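Local coordinates for uncharacterized protein (Thermotoga maritima, PDB 1VMJ) that is of uncharacterised function, binds a sodium ion in the crystal, and may be a thiamin phosphate synthase, at residues A83-Y88 with N100-L105; V77-L82 with R107-R112; K18-H23 with V144-I149. All coordinates share one frame; numbering follows the deposited sequence. Where two conformers were deposited one is given.

Contacts 1 and 2 are neighbours and share helix 101-110. They meet where the backbone N of Glu85 probably bonds OE2 of Glu80. Contact 2 is wholly buried and apolar, with five buried side chains between two helices. Contact 1 is largely buried but mixed, with two acids side by side and a bridging water. It sets the loop after helix 69-82 against the helix start that carries two sodium ligands. Contact 3 lies across the chain's centre, about 22 Å from contact 2 between centres. It is an antiparallel strand pair held by backbone bonds. One of its faces is covered by a helix, and its outer strand has exposed residues. All three touch the second subunit.

Contact 1 of 3, residues A83-Y88 with N100-L105; sequences APEKPY and NADAHL. With NA (sodium ion), chain B; SO4 (sulfate ion), chain D.
Glu85 lies beside Asp102, and the two side chains point the same way. CA of Glu85 sits 3.4 Å from CG of Asp102. The carboxylate planes are only 14° apart. Glu85 OE1 and Asp102 OD2 are 5.0 Å apart and not in contact. CG of Asp102 stands between its backbone N and carbonyl carbon (chi1 74°), where it meets the Glu85 backbone. The contact continues in apolar form at Ala83, whose CB is 3.7 Å from CB of Leu105. No direct hydrogen bond crosses the contact. Water 1 bridges it instead, donating to Glu85 O and accepting from Asp102 N.

Cations flank the two acids and would probably ease their repulsion. Asp102 pairs with Lys106 and Arg27, and Glu85 OE1 with Arg28. Tyr88 OH donates to Glu85 OE2 at 2.6 Å, on the anti side of the carboxylate. Replacing Tyr88 with a phenylalanine would probably leave OE2 without this donor and the Glu85 carboxylate freer to turn. The backbone N of Tyr88 also bonds O1 of a sulfate at 2.9 Å, probably an ion from the crystallisation liquor.

The same helix start carries two ligands of the sodium ion, Asn100 and His104. Asn100 OD1 binds the ion at 2.5 Å and His104 NE2 at 2.1 Å; His93 and three waters complete the ligands. Asn100 holds the N-cap position, but its side chain serves the metal and makes no capping bond. His104 ND1 bonds Asn65 OD1 of the second subunit, which probably helps to fix the ring. Segment 83-88 is thus the loop leaving helix 69-82, laid along the first turn of helix 101-110, with the second subunit packed against both Ala83 and Leu105.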
loop_
_atom_site.group_PDB
_atom_site.type_symbol
_atom_site.label_atom_id
_atom_site.label_comp_id
_atom_site.label_asym_id
_atom_site.label_seq_id
_atom_site.Cartn_x
_atom_site.Cartn_y
_atom_site.Cartn_z
ATOM N N ALA A 83 9.327 -14.687 3.546
ATOM C CA ALA A 83 10.081 -14.554 2.300
ATOM C C ALA A 83 11.568 -14.766 2.550
ATOM O O ALA A 83 12.352 -13.831 2.517
ATOM C CB ALA A 83 9.817 -13.177 1.712
ATOM N N PRO A 84 11.958 -16.009 2.849
ATOM C CA PRO A 84 13.323 -16.325 3.218
ATOM C C PRO A 84 14.345 -15.967 2.156
ATOM O O PRO A 84 14.138 -16.204 0.986
ATOM C CB PRO A 84 13.293 -17.831 3.468
ATOM C CG PRO A 84 12.078 -18.290 2.841
ATOM C CD PRO A 84 11.102 -17.192 2.919
ATOM N N GLU A 85 15.459 -15.391 2.607
ATOM C CA GLU A 85 16.557 -15.066 1.727
ATOM C C GLU A 85 17.100 -16.299 1.022
ATOM O O GLU A 85 17.355 -16.273 -0.186
ATOM C CB GLU A 85 17.674 -14.424 2.539
ATOM C CG GLU A 85 18.853 -13.995 1.698
ATOM C CD GLU A 85 19.975 -13.385 2.522
ATOM O OE1 GLU A 85 19.754 -12.982 3.697
ATOM O OE2 GLU A 85 21.091 -13.281 1.966
ATOM N N LYS A 86 17.300 -17.364 1.802
ATOM C CA LYS A 86 18.003 -18.582 1.380
ATOM C C LYS A 86 17.127 -19.827 1.516
ATOM O O LYS A 86 16.192 -19.825 2.329
ATOM C CB LYS A 86 19.279 -18.765 2.208
ATOM C CG LYS A 86 20.328 -17.701 1.891
ATOM C CD LYS A 86 21.662 -17.847 2.619
ATOM N N PRO A 87 17.423 -20.891 0.735
ATOM C CA PRO A 87 18.501 -20.926 -0.277
ATOM C C PRO A 87 18.185 -20.059 -1.489
ATOM O O PRO A 87 17.023 -19.921 -1.884
ATOM C CB PRO A 87 18.536 -22.403 -0.716
ATOM C CG PRO A 87 17.170 -22.920 -0.420
ATOM C CD PRO A 87 16.668 -22.166 0.783
ATOM N N TYR A 88 19.217 -19.461 -2.063
ATOM C CA TYR A 88 19.052 -18.620 -3.240
ATOM C C TYR A 88 18.417 -19.374 -4.400
ATOM O O TYR A 88 17.648 -18.818 -5.180
ATOM C CB TYR A 88 20.378 -17.991 -3.668
ATOM C CG TYR A 88 20.967 -17.076 -2.629
ATOM C CD1 TYR A 88 20.224 -16.026 -2.090
ATOM C CD2 TYR A 88 22.264 -17.265 -2.168
ATOM C CE1 TYR A 88 20.748 -15.200 -1.116
ATOM C CE2 TYR A 88 22.804 -16.416 -1.197
ATOM C CZ TYR A 88 22.038 -15.382 -0.686
ATOM O OH TYR A 88 22.566 -14.549 0.275
ATOM N N ASN A 100 19.037 -11.513 -4.887
ATOM C CA ASN A 100 18.114 -10.634 -4.178
ATOM C C ASN A 100 16.631 -10.906 -4.394
ATOM O O ASN A 100 15.815 -10.092 -3.992
ATOM C CB ASN A 100 18.443 -9.165 -4.484
ATOM C CG ASN A 100 18.143 -8.767 -5.930
ATOM O OD1 ASN A 100 17.578 -9.534 -6.711
ATOM N ND2 ASN A 100 18.469 -7.525 -6.266
ATOM N N ALA A 101 16.255 -12.076 -4.916
ATOM C CA ALA A 101 14.830 -12.380 -5.101
ATOM C C ALA A 101 14.001 -12.119 -3.839
ATOM O O ALA A 101 12.941 -11.482 -3.899
ATOM C CB ALA A 101 14.653 -13.802 -5.599
ATOM N N ASP A 102 14.513 -12.541 -2.689
ATOM C CA ASP A 102 13.796 -12.380 -1.428
ATOM C C ASP A 102 13.489 -10.929 -1.109
ATOM O O ASP A 102 12.467 -10.634 -0.482
ATOM C CB ASP A 102 14.559 -12.968 -0.255
ATOM C CG ASP A 102 15.757 -12.110 0.164
ATOM O OD1 ASP A 102 16.749 -11.999 -0.602
ATOM O OD2 ASP A 102 15.658 -11.485 1.249
ATOM N N ALA A 103 14.375 -10.022 -1.527
ATOM C CA ALA A 103 14.209 -8.607 -1.219
ATOM C C ALA A 103 13.001 -8.023 -1.957
ATOM O O ALA A 103 12.322 -7.134 -1.440
ATOM C CB ALA A 103 15.469 -7.820 -1.542
ATOM N N HIS A 104 12.728 -8.529 -3.155
ATOM C CA HIS A 104 11.562 -8.080 -3.924
ATOM C C HIS A 104 10.288 -8.509 -3.211
ATOM O O HIS A 104 9.293 -7.782 -3.196
ATOM C CB HIS A 104 11.559 -8.698 -5.306
ATOM C CG HIS A 104 12.722 -8.307 -6.154
ATOM N ND1 HIS A 104 12.666 -7.280 -7.072
ATOM C CD2 HIS A 104 13.961 -8.839 -6.259
ATOM C CE1 HIS A 104 13.829 -7.182 -7.686
ATOM N NE2 HIS A 104 14.630 -8.113 -7.216
ATOM N N LEU A 105 10.325 -9.701 -2.621
ATOM C CA LEU A 105 9.195 -10.229 -1.837
ATOM C C LEU A 105 9.006 -9.507 -0.496
ATOM O O LEU A 105 7.895 -9.106 -0.166
ATOM C CB LEU A 105 9.338 -11.763 -1.631
ATOM C CG LEU A 105 9.554 -12.570 -2.904
ATOM C CD1 LEU A 105 9.609 -14.045 -2.564
ATOM C CD2 LEU A 105 8.556 -12.293 -3.980
HETATM NA NA NA B . 16.329 -8.281 -8.457
HETATM S S SO4 D . 22.107 -21.554 -2.248
HETATM O O1 SO4 D . 21.767 -20.542 -1.241
HETATM O O2 SO4 D . 23.458 -21.160 -2.664
HETATM O O3 SO4 D . 21.216 -21.610 -3.409
HETATM O O4 SO4 D . 22.156 -22.913 -1.675
HETATM O O HOH W 1 17.018 -14.525 -2.427
HETATM O O HOH W 2 18.143 -8.441 -9.416
HETATM O O HOH W 3 17.035 -6.239 -8.092
HETATM O O HOH W 4 15.571 -7.098 -10.207
#

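Contact 2 of 3, residues V77-L82 with R107-R112; sequences VWLEKL and RTIMGR
Ile109 has CG1 anti to its carbonyl carbon (chi1 -63°), which leaves CG2 anti to the backbone N. Trp78 has its CG anti to its own N (chi1 -177°). These torsions start both groups toward each other. CG2 of Ile109 lies 3.6 Å from both CZ3 and CH2 of Trp78, in an oblique approach. The same methyl also meets CD2 of Leu79, at 3.7 Å. Leu79 and Ile109 lie alongside, pointing opposite ways. Ile109 therefore fits between Trp78 and Leu79, and its CD1 reaches Leu82 CD1 more loosely, at 4.2 Å.

Met110 adds a second point of contact. Its chain is bent at chi2 and chi3, and it crosses Leu79 at about a right angle. Leu79 CD1 is 4.0 Å from Met110 CG. The sulfur lies at the edge of the Trp78 ring, near its plane, with Met110 SD 4.4 Å from CZ3. Within 77-82, Leu82 CD1 rests 3.5 Å above one face of the indole, offset toward its rim. The interface has no hydrogen bond between its segments. The one polar atom of the indole, NE1, bonds Leu82 O of the third subunit.

Gly111, just after the helix, has a positive phi of 103°. A side chain there would press on the carbonyl O of Met110. The chain then turns into strand 113-119.

Across subunits, Leu82 packs on Leu82 and Ile109 on Ile109 of the third subunit, and Ile109 also touches Trp78 of the second. This is apolar helix-to-helix packing of 69-82 on 101-110. The like-on-like contacts are consistent with a threefold trimer interface built from these two helices.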
loop_
_atom_site.group_PDB
_atom_site.type_symbol
_atom_site.label_atom_id
_atom_site.label_comp_id
_atom_site.label_asym_id
_atom_site.label_seq_id
_atom_site.Cartn_x
_atom_site.Cartn_y
_atom_site.Cartn_z
ATOM N N VAL A 77 12.527 -11.100 11.755
ATOM C CA VAL A 77 12.204 -12.523 11.914
ATOM C C VAL A 77 10.988 -12.911 11.049
ATOM O O VAL A 77 10.977 -13.933 10.382
ATOM C CB VAL A 77 11.931 -12.862 13.402
ATOM C CG1 VAL A 77 11.352 -14.257 13.541
ATOM C CG2 VAL A 77 13.215 -12.694 14.215
ATOM N N TRP A 78 9.967 -12.064 11.062
ATOM C CA TRP A 78 8.722 -12.332 10.327
ATOM C C TRP A 78 8.904 -12.316 8.827
ATOM O O TRP A 78 8.414 -13.189 8.131
ATOM C CB TRP A 78 7.727 -11.276 10.742
ATOM C CG TRP A 78 6.382 -11.368 10.189
ATOM C CD1 TRP A 78 5.494 -12.380 10.374
ATOM C CD2 TRP A 78 5.698 -10.366 9.439
ATOM N NE1 TRP A 78 4.290 -12.073 9.768
ATOM C CE2 TRP A 78 4.399 -10.840 9.195
ATOM C CE3 TRP A 78 6.057 -9.100 8.946
ATOM C CZ2 TRP A 78 3.460 -10.102 8.481
ATOM C CZ3 TRP A 78 5.106 -8.362 8.229
ATOM C CH2 TRP A 78 3.835 -8.869 8.004
ATOM N N LEU A 79 9.656 -11.353 8.332
ATOM C CA LEU A 79 9.902 -11.258 6.919
ATOM C C LEU A 79 10.757 -12.401 6.436
ATOM O O LEU A 79 10.608 -12.846 5.296
ATOM C CB LEU A 79 10.573 -9.926 6.570
ATOM C CG LEU A 79 9.700 -8.681 6.727
ATOM C CD1 LEU A 79 10.518 -7.381 6.718
ATOM C CD2 LEU A 79 8.638 -8.666 5.614
ATOM N N GLU A 80 11.676 -12.872 7.274
ATOM C CA GLU A 80 12.463 -14.046 6.923
ATOM C C GLU A 80 11.608 -15.310 6.871
ATOM O O GLU A 80 11.889 -16.240 6.101
ATOM C CB GLU A 80 13.651 -14.239 7.861
ATOM C CG GLU A 80 14.916 -13.548 7.391
ATOM C CD GLU A 80 15.561 -14.272 6.234
ATOM O OE1 GLU A 80 16.337 -15.228 6.463
ATOM O OE2 GLU A 80 15.291 -13.898 5.070
ATOM N N LYS A 81 10.584 -15.382 7.704
ATOM C CA LYS A 81 9.630 -16.475 7.665
ATOM C C LYS A 81 8.774 -16.418 6.415
ATOM O O LYS A 81 8.566 -17.425 5.763
ATOM C CB LYS A 81 8.775 -16.473 8.924
ATOM C CG LYS A 81 7.744 -17.589 8.947
ATOM C CD LYS A 81 7.125 -17.788 10.329
ATOM N N LEU A 82 8.271 -15.248 6.069
ATOM C CA LEU A 82 7.379 -15.134 4.924
ATOM C C LEU A 82 8.085 -15.184 3.589
ATOM O O LEU A 82 7.498 -15.651 2.602
ATOM C CB LEU A 82 6.608 -13.830 5.002
ATOM C CG LEU A 82 5.655 -13.617 6.163
ATOM C CD1 LEU A 82 4.957 -12.298 5.996
ATOM C CD2 LEU A 82 4.683 -14.752 6.247
ATOM N N ARG A 107 9.933 -6.514 0.303
ATOM C CA ARG A 107 9.462 -5.136 0.097
ATOM C C ARG A 107 7.981 -5.146 -0.203
ATOM O O ARG A 107 7.278 -4.202 0.174
ATOM C CB ARG A 107 10.281 -4.405 -0.978
ATOM C CG ARG A 107 9.669 -4.266 -2.382
ATOM C CD ARG A 107 8.566 -3.252 -2.470
ATOM N NE ARG A 107 8.233 -2.850 -3.839
ATOM C CZ ARG A 107 8.769 -1.827 -4.474
ATOM N NH1 ARG A 107 9.677 -1.056 -3.904
ATOM N NH2 ARG A 107 8.383 -1.540 -5.705
ATOM N N THR A 108 7.507 -6.186 -0.889
ATOM C CA THR A 108 6.101 -6.296 -1.202
ATOM C C THR A 108 5.267 -6.355 0.077
ATOM O O THR A 108 4.238 -5.687 0.172
ATOM C CB THR A 108 5.864 -7.491 -2.120
ATOM O OG1 THR A 108 6.611 -7.314 -3.325
ATOM C CG2 THR A 108 4.387 -7.641 -2.450
ATOM N N ILE A 109 5.711 -7.121 1.063
ATOM C CA ILE A 109 5.013 -7.156 2.342
ATOM C C ILE A 109 4.968 -5.788 3.011
ATOM O O ILE A 109 3.909 -5.354 3.461
ATOM C CB ILE A 109 5.669 -8.166 3.285
ATOM C CG1 ILE A 109 5.550 -9.580 2.704
ATOM C CG2 ILE A 109 5.073 -8.107 4.683
ATOM C CD1 ILE A 109 4.141 -10.084 2.564
ATOM N N MET A 110 6.102 -5.111 3.097
ATOM C CA MET A 110 6.162 -3.862 3.859
ATOM C C MET A 110 5.542 -2.698 3.087
ATOM O O MET A 110 5.066 -1.715 3.691
ATOM C CB MET A 110 7.596 -3.528 4.252
ATOM C CG MET A 110 8.284 -4.506 5.160
ATOM S SD MET A 110 7.412 -4.902 6.655
ATOM C CE MET A 110 7.348 -3.312 7.403
ATOM N N GLY A 111 5.569 -2.804 1.764
ATOM C CA GLY A 111 5.040 -1.789 0.881
ATOM C C GLY A 111 6.086 -0.908 0.232
ATOM O O GLY A 111 7.164 -0.664 0.754
ATOM N N ARG A 112 5.717 -0.358 -0.905
ATOM C CA ARG A 112 6.565 0.559 -1.632
ATOM C C ARG A 112 6.585 1.991 -1.110
ATOM O O ARG A 112 7.593 2.666 -1.207
ATOM C CB ARG A 112 6.102 0.575 -3.099
ATOM C CG ARG A 112 6.727 1.684 -3.941
ATOM C CD ARG A 112 6.208 1.640 -5.355
ATOM N NE ARG A 112 6.750 2.680 -6.196
ATOM C CZ ARG A 112 6.185 3.863 -6.374
ATOM N NH1 ARG A 112 5.064 4.177 -5.754
ATOM N NH2 ARG A 112 6.717 4.712 -7.241
#

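Contact 3 of 3, residues K18-H23 with V144-I149; sequences KELWFH and VLVKII. With SO4 (sulfate ion), chain E.
Lys18 to Leu20 pair with Val146 to Val144 as neighbouring antiparallel strands. Strand 14-22 is outermost within this chain in a five-stranded sheet, and strand 142-150 lies next to it. Lys18-Val146 and Leu20-Val144 are hydrogen-bonded pairs, and Glu19-Leu145 between them is non-hydrogen-bonded. Each hydrogen-bonded pair makes two bonds. Lys18 N to Val146 O is 2.9 Å, and Leu20 N to Val144 O is 2.8 Å and nearly straight (168°). CA of Glu19 adds a CA-H...O contact to Val144 O.

The tight part is the face bearing Leu20, Val144 and Val146. Leu20 CD1 meets Val146 CG2 at 3.9 Å. Phe22 brings CE2 to within 3.6 Å of Val144 CG2, which its ring approaches obliquely; CG of Phe22 is anti to the carbonyl carbon (chi1 -56°), which starts the ring back toward Val144. Helix 34-44 covers this face, with Leu20 on its Leu36 and Leu37 and Val146 on Cys40, while the Phe22 ring stacks with Tyr133.

Lys18 starts from the Leu20 side, but its bent chain leaves the contact. In one of two conformers it curls round so that NZ bonds Glu19 O and, at 2.7 Å, O3 of a sulfate. The backbone N of Glu19 bonds the same O3. The ion is probably from the crystallisation liquor.

The opposite face is looser and more polar. Glu19 CG touches Leu145 CD1 loosely, at 4.0 Å, and the carboxylate goes to Arg17 and Arg143 in salt bridges. Trp21 is exposed and touches a crystal neighbour. On the Glu19 side, Trp21 NE1 donates to the anti lone pair of Glu19 OE1 at 2.9 Å, with that oxygen in the indole plane.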
loop_
_atom_site.group_PDB
_atom_site.type_symbol
_atom_site.label_atom_id
_atom_site.label_comp_id
_atom_site.label_asym_id
_atom_site.label_seq_id
_atom_site.Cartn_x
_atom_site.Cartn_y
_atom_site.Cartn_z
ATOM N N LYS A 18 12.219 15.827 -3.649
ATOM C CA LYS A 18 13.536 15.586 -3.109
ATOM C C LYS A 18 13.811 14.089 -3.162
ATOM O O LYS A 18 12.976 13.279 -2.750
ATOM C CB LYS A 18 13.586 16.061 -1.648
ATOM C CG LYS A 18 14.976 15.997 -0.980
ATOM C CD LYS A 18 15.851 17.156 -1.446
ATOM C CE LYS A 18 17.323 16.937 -1.167
ATOM N NZ LYS A 18 17.843 15.756 -1.916
ATOM N N GLU A 19 15.003 13.719 -3.618
ATOM C CA GLU A 19 15.488 12.350 -3.453
ATOM C C GLU A 19 16.364 12.252 -2.212
ATOM O O GLU A 19 17.233 13.087 -1.974
ATOM C CB GLU A 19 16.303 11.860 -4.635
ATOM C CG GLU A 19 15.512 11.731 -5.900
ATOM C CD GLU A 19 16.371 11.240 -7.049
ATOM O OE1 GLU A 19 17.541 10.821 -6.813
ATOM O OE2 GLU A 19 15.904 11.308 -8.205
ATOM N N LEU A 20 16.107 11.237 -1.422
ATOM C CA LEU A 20 16.897 10.927 -0.242
ATOM C C LEU A 20 17.684 9.674 -0.564
ATOM O O LEU A 20 17.120 8.686 -0.994
ATOM C CB LEU A 20 15.969 10.705 0.964
ATOM C CG LEU A 20 15.110 11.897 1.356
ATOM C CD1 LEU A 20 14.129 11.456 2.446
ATOM C CD2 LEU A 20 15.932 13.084 1.831
ATOM N N TRP A 21 18.994 9.692 -0.351
ATOM C CA TRP A 21 19.850 8.568 -0.723
ATOM C C TRP A 21 20.344 7.820 0.490
ATOM O O TRP A 21 20.552 8.423 1.540
ATOM C CB TRP A 21 21.021 9.051 -1.552
ATOM C CG TRP A 21 20.689 9.538 -2.964
ATOM C CD1 TRP A 21 19.459 9.824 -3.485
ATOM C CD2 TRP A 21 21.637 9.775 -4.013
ATOM N NE1 TRP A 21 19.593 10.229 -4.794
ATOM C CE2 TRP A 21 20.910 10.188 -5.143
ATOM C CE3 TRP A 21 23.027 9.634 -4.121
ATOM C CZ2 TRP A 21 21.517 10.520 -6.336
ATOM C CZ3 TRP A 21 23.624 9.966 -5.313
ATOM C CH2 TRP A 21 22.866 10.382 -6.415
ATOM N N PHE A 22 20.504 6.514 0.324
ATOM C CA PHE A 22 20.962 5.617 1.392
ATOM C C PHE A 22 22.002 4.671 0.827
ATOM O O PHE A 22 21.997 4.334 -0.346
ATOM C CB PHE A 22 19.777 4.846 1.995
ATOM C CG PHE A 22 18.715 5.742 2.489
ATOM C CD1 PHE A 22 18.793 6.287 3.758
ATOM C CD2 PHE A 22 17.698 6.162 1.638
ATOM C CE1 PHE A 22 17.849 7.181 4.200
ATOM C CE2 PHE A 22 16.753 7.045 2.072
ATOM C CZ PHE A 22 16.816 7.555 3.343
ATOM N N HIS A 23 22.943 4.289 1.680
ATOM C CA HIS A 23 23.915 3.261 1.352
ATOM C C HIS A 23 24.146 2.508 2.647
ATOM O O HIS A 23 24.960 2.920 3.480
ATOM C CB HIS A 23 25.220 3.873 0.838
ATOM C CG HIS A 23 26.196 2.874 0.280
ATOM N ND1 HIS A 23 26.923 2.012 1.072
ATOM C CD2 HIS A 23 26.535 2.584 -0.998
ATOM C CE1 HIS A 23 27.685 1.251 0.306
ATOM N NE2 HIS A 23 27.474 1.580 -0.955
ATOM N N VAL A 144 15.109 7.063 -2.187
ATOM C CA VAL A 144 13.729 7.303 -1.820
ATOM C C VAL A 144 13.307 8.635 -2.405
ATOM O O VAL A 144 14.072 9.601 -2.389
ATOM C CB VAL A 144 13.606 7.353 -0.280
ATOM C CG1 VAL A 144 12.316 7.959 0.187
ATOM C CG2 VAL A 144 13.777 5.954 0.293
ATOM N N LEU A 145 12.100 8.676 -2.931
ATOM C CA LEU A 145 11.537 9.895 -3.488
ATOM C C LEU A 145 10.532 10.487 -2.528
ATOM O O LEU A 145 9.710 9.763 -1.974
ATOM C CB LEU A 145 10.872 9.634 -4.848
ATOM C CG LEU A 145 10.366 10.875 -5.586
ATOM C CD1 LEU A 145 11.503 11.799 -6.003
ATOM C CD2 LEU A 145 9.536 10.456 -6.802
ATOM N N VAL A 146 10.610 11.805 -2.324
ATOM C CA VAL A 146 9.592 12.574 -1.631
ATOM C C VAL A 146 9.010 13.541 -2.644
ATOM O O VAL A 146 9.749 14.276 -3.301
ATOM C CB VAL A 146 10.173 13.395 -0.458
ATOM C CG1 VAL A 146 9.094 14.204 0.219
ATOM C CG2 VAL A 146 10.848 12.491 0.538
ATOM N N LYS A 147 7.690 13.501 -2.772
ATOM C CA LYS A 147 6.958 14.394 -3.620
ATOM C C LYS A 147 5.765 14.954 -2.868
ATOM O O LYS A 147 5.016 14.213 -2.266
ATOM C CB LYS A 147 6.483 13.650 -4.881
ATOM C CG LYS A 147 5.779 14.538 -5.950
ATOM C CD LYS A 147 6.738 15.342 -6.766
ATOM C CE LYS A 147 6.013 16.063 -7.907
ATOM N NZ LYS A 147 6.994 16.738 -8.848
ATOM N N ILE A 148 5.637 16.282 -2.864
ATOM C CA ILE A 148 4.548 16.959 -2.175
ATOM C C ILE A 148 3.823 17.853 -3.128
ATOM O O ILE A 148 4.448 18.560 -3.903
ATOM C CB ILE A 148 5.041 17.805 -0.985
ATOM C CG1 ILE A 148 6.095 17.026 -0.182
ATOM C CG2 ILE A 148 3.852 18.182 -0.110
ATOM C CD1 ILE A 148 6.732 17.832 0.936
ATOM N N ILE A 149 2.512 17.782 -3.123
ATOM C CA ILE A 149 1.715 18.726 -3.890
ATOM C C ILE A 149 0.680 19.379 -2.988
ATOM O O ILE A 149 0.194 18.762 -2.022
ATOM C CB ILE A 149 1.035 18.114 -5.138
ATOM C CG1 ILE A 149 -0.011 17.082 -4.772
ATOM C CG2 ILE A 149 2.060 17.488 -6.069
ATOM C CD1 ILE A 149 -0.902 16.741 -5.977
HETATM S S SO4 E . 17.668 17.021 -5.038
HETATM O O1 SO4 E . 16.553 17.959 -5.134
HETATM O O2 SO4 E . 18.203 16.760 -6.374
HETATM O O3 SO4 E . 17.136 15.756 -4.477
HETATM O O4 SO4 E . 18.729 17.628 -4.211
#